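Local coordinates for outer membrane lipoprotein carrier protein LolA (PDB 2YZY), which probably binds lipoproteins by their acyl chains and carries them towards the outer membrane, although its activity has not been established, at residues N66-T71 with V75-Y80; L125-A130 with R156-V161. All blocks are in the same frame, centred on the assembly; numbering follows the deposited sequence.

Interactions 1 and 2 belong to the two flanks of the strongly curved, mostly antiparallel strand array of a LolA-like fold, probably an unclosed beta barrel. Each has its centre about 14 Å from that of the chain, on opposite sides of it; the two centres are 27 Å apart, and their nearest atoms about 13 Å. Interaction 1 pairs neighbouring strands by backbone hydrogen bonds, whereas interaction 2 links segments separated by strand 145-151 and works through apolar side chains. A bound methylpentanediol, probably from the crystallisation liquor, lies about 4 Å from the side chain of Y80 in interaction 1. In LolA proteins an unclosed barrel, together with helices, surrounds a hydrophobic cavity.

Interaction 1. Residues N66-T71 with V75-Y80; sequences NFTVIT and VWNYLY
Backbone hydrogen bonds join F67 to Y78 and V69 to W76 in both directions, with W76 N reaching V69 O at 2.8 Å and F67 N reaching Y78 O at 3.2 Å. Polar side chains add two more links. T68 OG1 donates to N77 OD1 at 2.7 Å, the side chains lying side by side, and a water stands 3.2 Å from that OD1. At the far end N66 OD1 accepts from Y80 N at 2.8 Å, the N-H coming from above the amide plane, 48° out of it. Shortening N66 to an alanine removes the amide, which would probably leave Y80 N without this acceptor and L79 CD2 without the ND2 it lies against.

The two strands form an antiparallel beta hairpin, which lies between strands 52-59 and 84-88 of the LolA-like barrel.

Aromatic and aliphatic contacts fill the face bearing F67, V69, W76 and Y78. With CG between its backbone N and carbonyl carbon (chi1 68°), F67 lays its ring over Y78 CB, 3.5 Å from the ring centroid, while the two rings, 28° apart in plane, barely overlap. R54 makes a cation-pi contact with F67. V69 CB approaches W76 CE3 at 3.9 Å.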
loop_
_atom_site.group_PDB
_atom_site.type_symbol
_atom_site.label_atom_id
_atom_site.label_comp_id
_atom_site.label_asym_id
_atom_site.label_seq_id
_atom_site.Cartn_x
_atom_site.Cartn_y
_atom_site.Cartn_z
ATOM N N ASN A 66 -12.720 4.028 7.780
ATOM C CA ASN A 66 -11.567 3.689 8.614
ATOM C C ASN A 66 -10.310 4.290 8.011
ATOM O O ASN A 66 -10.269 4.622 6.829
ATOM C CB ASN A 66 -11.337 2.174 8.659
ATOM C CG ASN A 66 -12.407 1.430 9.419
ATOM O OD1 ASN A 66 -13.450 1.987 9.760
ATOM N ND2 ASN A 66 -12.159 0.145 9.675
ATOM N N PHE A 67 -9.282 4.440 8.835
ATOM C CA PHE A 67 -8.009 4.909 8.323
ATOM C C PHE A 67 -6.907 4.423 9.240
ATOM O O PHE A 67 -7.144 4.084 10.406
ATOM C CB PHE A 67 -7.979 6.446 8.142
ATOM C CG PHE A 67 -8.022 7.236 9.422
ATOM C CD1 PHE A 67 -6.870 7.428 10.186
ATOM C CD2 PHE A 67 -9.207 7.834 9.835
ATOM C CE1 PHE A 67 -6.903 8.210 11.342
ATOM C CE2 PHE A 67 -9.253 8.618 10.993
ATOM C CZ PHE A 67 -8.095 8.805 11.745
ATOM N N THR A 68 -5.708 4.340 8.683
ATOM C CA THR A 68 -4.545 3.895 9.426
ATOM C C THR A 68 -3.445 4.928 9.265
ATOM O O THR A 68 -3.182 5.398 8.160
ATOM C CB THR A 68 -4.023 2.553 8.887
ATOM O OG1 THR A 68 -5.042 1.558 9.016
ATOM C CG2 THR A 68 -2.785 2.113 9.658
ATOM N N VAL A 69 -2.818 5.301 10.374
ATOM C CA VAL A 69 -1.720 6.255 10.324
ATOM C C VAL A 69 -0.497 5.513 10.841
ATOM O O VAL A 69 -0.530 4.921 11.920
ATOM C CB VAL A 69 -1.977 7.489 11.209
ATOM C CG1 VAL A 69 -0.762 8.420 11.160
ATOM C CG2 VAL A 69 -3.208 8.227 10.719
ATOM N N ILE A 70 0.574 5.522 10.057
ATOM C CA ILE A 70 1.789 4.835 10.468
ATOM C C ILE A 70 2.931 5.823 10.640
ATOM O O ILE A 70 3.150 6.695 9.800
ATOM C CB ILE A 70 2.204 3.761 9.438
ATOM C CG1 ILE A 70 1.067 2.754 9.252
ATOM C CG2 ILE A 70 3.461 3.036 9.916
ATOM C CD1 ILE A 70 1.300 1.763 8.137
ATOM N N THR A 71 3.638 5.690 11.753
ATOM C CA THR A 71 4.782 6.540 12.046
ATOM C C THR A 71 5.920 5.594 12.396
ATOM O O THR A 71 5.722 4.380 12.461
ATOM C CB THR A 71 4.516 7.470 13.244
ATOM O OG1 THR A 71 4.336 6.686 14.431
ATOM C CG2 THR A 71 3.269 8.306 13.003
ATOM N N VAL A 75 1.468 2.975 15.398
ATOM C CA VAL A 75 0.438 2.825 14.383
ATOM C C VAL A 75 -0.933 3.155 14.959
ATOM O O VAL A 75 -1.274 2.709 16.052
ATOM C CB VAL A 75 0.406 1.376 13.845
ATOM C CG1 VAL A 75 -0.772 1.190 12.899
ATOM C CG2 VAL A 75 1.714 1.057 13.135
ATOM N N TRP A 76 -1.707 3.947 14.224
ATOM C CA TRP A 76 -3.054 4.298 14.648
ATOM C C TRP A 76 -4.035 3.634 13.696
ATOM O O TRP A 76 -3.884 3.729 12.480
ATOM C CB TRP A 76 -3.314 5.806 14.562
ATOM C CG TRP A 76 -2.514 6.685 15.467
ATOM C CD1 TRP A 76 -1.729 6.301 16.515
ATOM C CD2 TRP A 76 -2.445 8.114 15.412
ATOM N NE1 TRP A 76 -1.173 7.409 17.118
ATOM C CE2 TRP A 76 -1.596 8.533 16.460
ATOM C CE3 TRP A 76 -3.019 9.082 14.577
ATOM C CZ2 TRP A 76 -1.305 9.884 16.697
ATOM C CZ3 TRP A 76 -2.730 10.426 14.812
ATOM C CH2 TRP A 76 -1.880 10.812 15.865
ATOM N N ASN A 77 -5.038 2.960 14.242
ATOM C CA ASN A 77 -6.053 2.355 13.400
ATOM C C ASN A 77 -7.400 2.876 13.859
ATOM O O ASN A 77 -7.864 2.548 14.948
ATOM C CB ASN A 77 -6.011 0.828 13.494
ATOM C CG ASN A 77 -4.981 0.225 12.566
ATOM O OD1 ASN A 77 -5.152 0.231 11.346
ATOM N ND2 ASN A 77 -3.898 -0.289 13.134
ATOM N N TYR A 78 -8.011 3.722 13.036
ATOM C CA TYR A 78 -9.312 4.271 13.371
ATOM C C TYR A 78 -10.404 3.406 12.758
ATOM O O TYR A 78 -10.393 3.120 11.555
ATOM C CB TYR A 78 -9.449 5.712 12.866
ATOM C CG TYR A 78 -10.784 6.323 13.237
ATOM C CD1 TYR A 78 -11.106 6.570 14.574
ATOM C CD2 TYR A 78 -11.752 6.597 12.266
ATOM C CE1 TYR A 78 -12.356 7.062 14.939
ATOM C CE2 TYR A 78 -13.008 7.094 12.622
ATOM C CZ TYR A 78 -13.303 7.322 13.961
ATOM O OH TYR A 78 -14.545 7.793 14.331
ATOM N N LEU A 79 -11.331 2.976 13.606
ATOM C CA LEU A 79 -12.451 2.142 13.181
ATOM C C LEU A 79 -13.668 3.060 13.224
ATOM O O LEU A 79 -14.174 3.396 14.293
ATOM C CB LEU A 79 -12.608 0.963 14.143
ATOM C CG LEU A 79 -11.315 0.174 14.369
ATOM C CD1 LEU A 79 -11.561 -0.938 15.389
ATOM C CD2 LEU A 79 -10.817 -0.401 13.040
ATOM N N TYR A 80 -14.133 3.452 12.045
ATOM C CA TYR A 80 -15.240 4.386 11.918
ATOM C C TYR A 80 -16.548 4.018 12.612
ATOM O O TYR A 80 -17.078 4.807 13.393
ATOM C CB TYR A 80 -15.513 4.645 10.434
ATOM C CG TYR A 80 -16.505 5.761 10.186
ATOM C CD1 TYR A 80 -16.086 7.090 10.078
ATOM C CD2 TYR A 80 -17.865 5.488 10.075
ATOM C CE1 TYR A 80 -17.002 8.117 9.865
ATOM C CE2 TYR A 80 -18.785 6.505 9.865
ATOM C CZ TYR A 80 -18.351 7.816 9.760
ATOM O OH TYR A 80 -19.274 8.814 9.554
HETATM O O HOH W 1 -8.135 1.082 10.393
#

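Interaction 2. Residues L125-A130 with R156-V161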
loop_
_atom_site.group_PDB
_atom_site.type_symbol
_atom_site.label_atom_id
_atom_site.label_comp_id
_atom_site.label_asym_id
_atom_site.label_seq_id
_atom_site.Cartn_x
_atom_site.Cartn_y
_atom_site.Cartn_z
ATOM N N LEU A 125 1.774 -2.851 -19.529
ATOM C CA LEU A 125 0.559 -2.593 -18.774
ATOM C C LEU A 125 -0.047 -1.302 -19.311
ATOM O O LEU A 125 0.590 -0.588 -20.087
ATOM C CB LEU A 125 0.882 -2.436 -17.284
ATOM C CG LEU A 125 1.573 -3.614 -16.592
ATOM C CD1 LEU A 125 1.830 -3.270 -15.130
ATOM C CD2 LEU A 125 0.708 -4.856 -16.704
ATOM N N PRO A 126 -1.289 -0.988 -18.916
ATOM C CA PRO A 126 -1.937 0.238 -19.389
ATOM C C PRO A 126 -1.070 1.476 -19.155
ATOM O O PRO A 126 -1.004 2.367 -20.001
ATOM C CB PRO A 126 -3.228 0.272 -18.581
ATOM C CG PRO A 126 -3.559 -1.180 -18.446
ATOM C CD PRO A 126 -2.216 -1.785 -18.093
ATOM N N GLU A 127 -0.404 1.516 -18.005
ATOM C CA GLU A 127 0.460 2.638 -17.649
ATOM C C GLU A 127 1.751 2.644 -18.466
ATOM O O GLU A 127 2.467 3.644 -18.503
ATOM C CB GLU A 127 0.815 2.585 -16.159
ATOM C CG GLU A 127 -0.368 2.688 -15.200
ATOM C CD GLU A 127 -1.341 1.531 -15.324
ATOM O OE1 GLU A 127 -0.886 0.371 -15.426
ATOM O OE2 GLU A 127 -2.565 1.780 -15.309
ATOM N N GLY A 128 2.045 1.520 -19.114
ATOM C CA GLY A 128 3.252 1.417 -19.913
ATOM C C GLY A 128 4.062 0.184 -19.559
ATOM O O GLY A 128 3.577 -0.703 -18.856
ATOM N N MET A 129 5.298 0.120 -20.044
ATOM C CA MET A 129 6.149 -1.026 -19.757
ATOM C C MET A 129 6.458 -1.110 -18.270
ATOM O O MET A 129 6.765 -0.106 -17.627
ATOM C CB MET A 129 7.454 -0.945 -20.551
ATOM C CG MET A 129 7.284 -1.167 -22.046
ATOM S SD MET A 129 6.375 -2.683 -22.408
ATOM C CE MET A 129 7.324 -3.882 -21.477
ATOM N N ALA A 130 6.373 -2.318 -17.731
ATOM C CA ALA A 130 6.635 -2.538 -16.320
ATOM C C ALA A 130 7.452 -3.801 -16.104
ATOM O O ALA A 130 7.470 -4.698 -16.951
ATOM C CB ALA A 130 5.318 -2.650 -15.564
ATOM N N ARG A 156 7.700 2.868 -9.664
ATOM C CA ARG A 156 6.715 2.858 -8.590
ATOM C C ARG A 156 5.839 1.625 -8.790
ATOM O O ARG A 156 5.703 1.125 -9.910
ATOM C CB ARG A 156 5.866 4.135 -8.618
ATOM C CG ARG A 156 4.971 4.306 -9.834
ATOM C CD ARG A 156 4.387 5.718 -9.866
ATOM N NE ARG A 156 3.472 5.929 -10.984
ATOM C CZ ARG A 156 2.240 5.429 -11.059
ATOM N NH1 ARG A 156 1.761 4.681 -10.075
ATOM N NH2 ARG A 156 1.488 5.676 -12.124
ATOM N N PRO A 157 5.246 1.107 -7.704
ATOM C CA PRO A 157 4.392 -0.079 -7.785
ATOM C C PRO A 157 3.079 0.177 -8.509
ATOM O O PRO A 157 2.454 1.226 -8.345
ATOM C CB PRO A 157 4.160 -0.455 -6.319
ATOM C CG PRO A 157 5.280 0.239 -5.578
ATOM C CD PRO A 157 5.401 1.541 -6.307
ATOM N N LEU A 158 2.659 -0.794 -9.310
ATOM C CA LEU A 158 1.409 -0.669 -10.040
ATOM C C LEU A 158 0.419 -1.748 -9.640
ATOM O O LEU A 158 -0.793 -1.549 -9.735
ATOM C CB LEU A 158 1.646 -0.779 -11.548
ATOM C CG LEU A 158 2.414 0.336 -12.251
ATOM C CD1 LEU A 158 2.599 -0.029 -13.719
ATOM C CD2 LEU A 158 1.647 1.640 -12.115
ATOM N N ARG A 159 0.932 -2.887 -9.184
ATOM C CA ARG A 159 0.056 -4.002 -8.850
ATOM C C ARG A 159 0.727 -5.055 -7.973
ATOM O O ARG A 159 1.905 -5.365 -8.150
ATOM C CB ARG A 159 -0.414 -4.646 -10.161
ATOM C CG ARG A 159 -1.476 -5.719 -10.041
ATOM C CD ARG A 159 -1.755 -6.299 -11.418
ATOM N NE ARG A 159 -2.898 -7.204 -11.434
ATOM C CZ ARG A 159 -3.287 -7.876 -12.513
ATOM N NH1 ARG A 159 -2.623 -7.737 -13.653
ATOM N NH2 ARG A 159 -4.339 -8.683 -12.452
ATOM N N PHE A 160 -0.037 -5.593 -7.027
ATOM C CA PHE A 160 0.439 -6.636 -6.120
ATOM C C PHE A 160 -0.531 -7.803 -6.249
ATOM O O PHE A 160 -1.741 -7.624 -6.107
ATOM C CB PHE A 160 0.417 -6.155 -4.663
ATOM C CG PHE A 160 1.274 -4.948 -4.393
ATOM C CD1 PHE A 160 2.477 -5.075 -3.706
ATOM C CD2 PHE A 160 0.855 -3.680 -4.785
ATOM C CE1 PHE A 160 3.251 -3.952 -3.409
ATOM C CE2 PHE A 160 1.624 -2.551 -4.493
ATOM C CZ PHE A 160 2.821 -2.688 -3.804
ATOM N N VAL A 161 -0.007 -8.997 -6.510
ATOM C CA VAL A 161 -0.853 -10.179 -6.647
ATOM C C VAL A 161 -0.333 -11.289 -5.747
ATOM O O VAL A 161 0.824 -11.691 -5.855
ATOM C CB VAL A 161 -0.871 -10.708 -8.100
ATOM C CG1 VAL A 161 -1.859 -11.857 -8.213
ATOM C CG2 VAL A 161 -1.247 -9.595 -9.065
#
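L125 O accepts a hydrogen bond from G128 N at 2.7 Å, closing the type I turn that brings L125 and E127 up to L158. The return bond, from L125 N to G128 O at 2.9 Å, completes the two-residue loop (P126 and E127) of the beta hairpin formed by strands 116-125 and 128-136. G128 adopts a positive phi of 129°, where a beta carbon would run into the carbonyl oxygen of E127.

L158 is the one residue of 156-161 that L125, E127 and A130 all touch. Its CD1 meets L125 CD1 at 3.6 Å, the two side chains running antiparallel, and A130 CB is a looser neighbour of the same methyl, at 4.2 Å. The other branch, CD2, takes E127 CG at 3.8 Å; a bend at chi2 (63°) folds the glutamate so that its methylenes and OE1 lie against the leucine.

Strand 145-151 runs between the two segments, and L158 also packs on its L151.

No hydrogen bond or salt bridge crosses the contact, so it probably rests on burial of apolar surface and van der Waals packing, and the shape of its neighbours rather than a directional bond sets how L158 is turned.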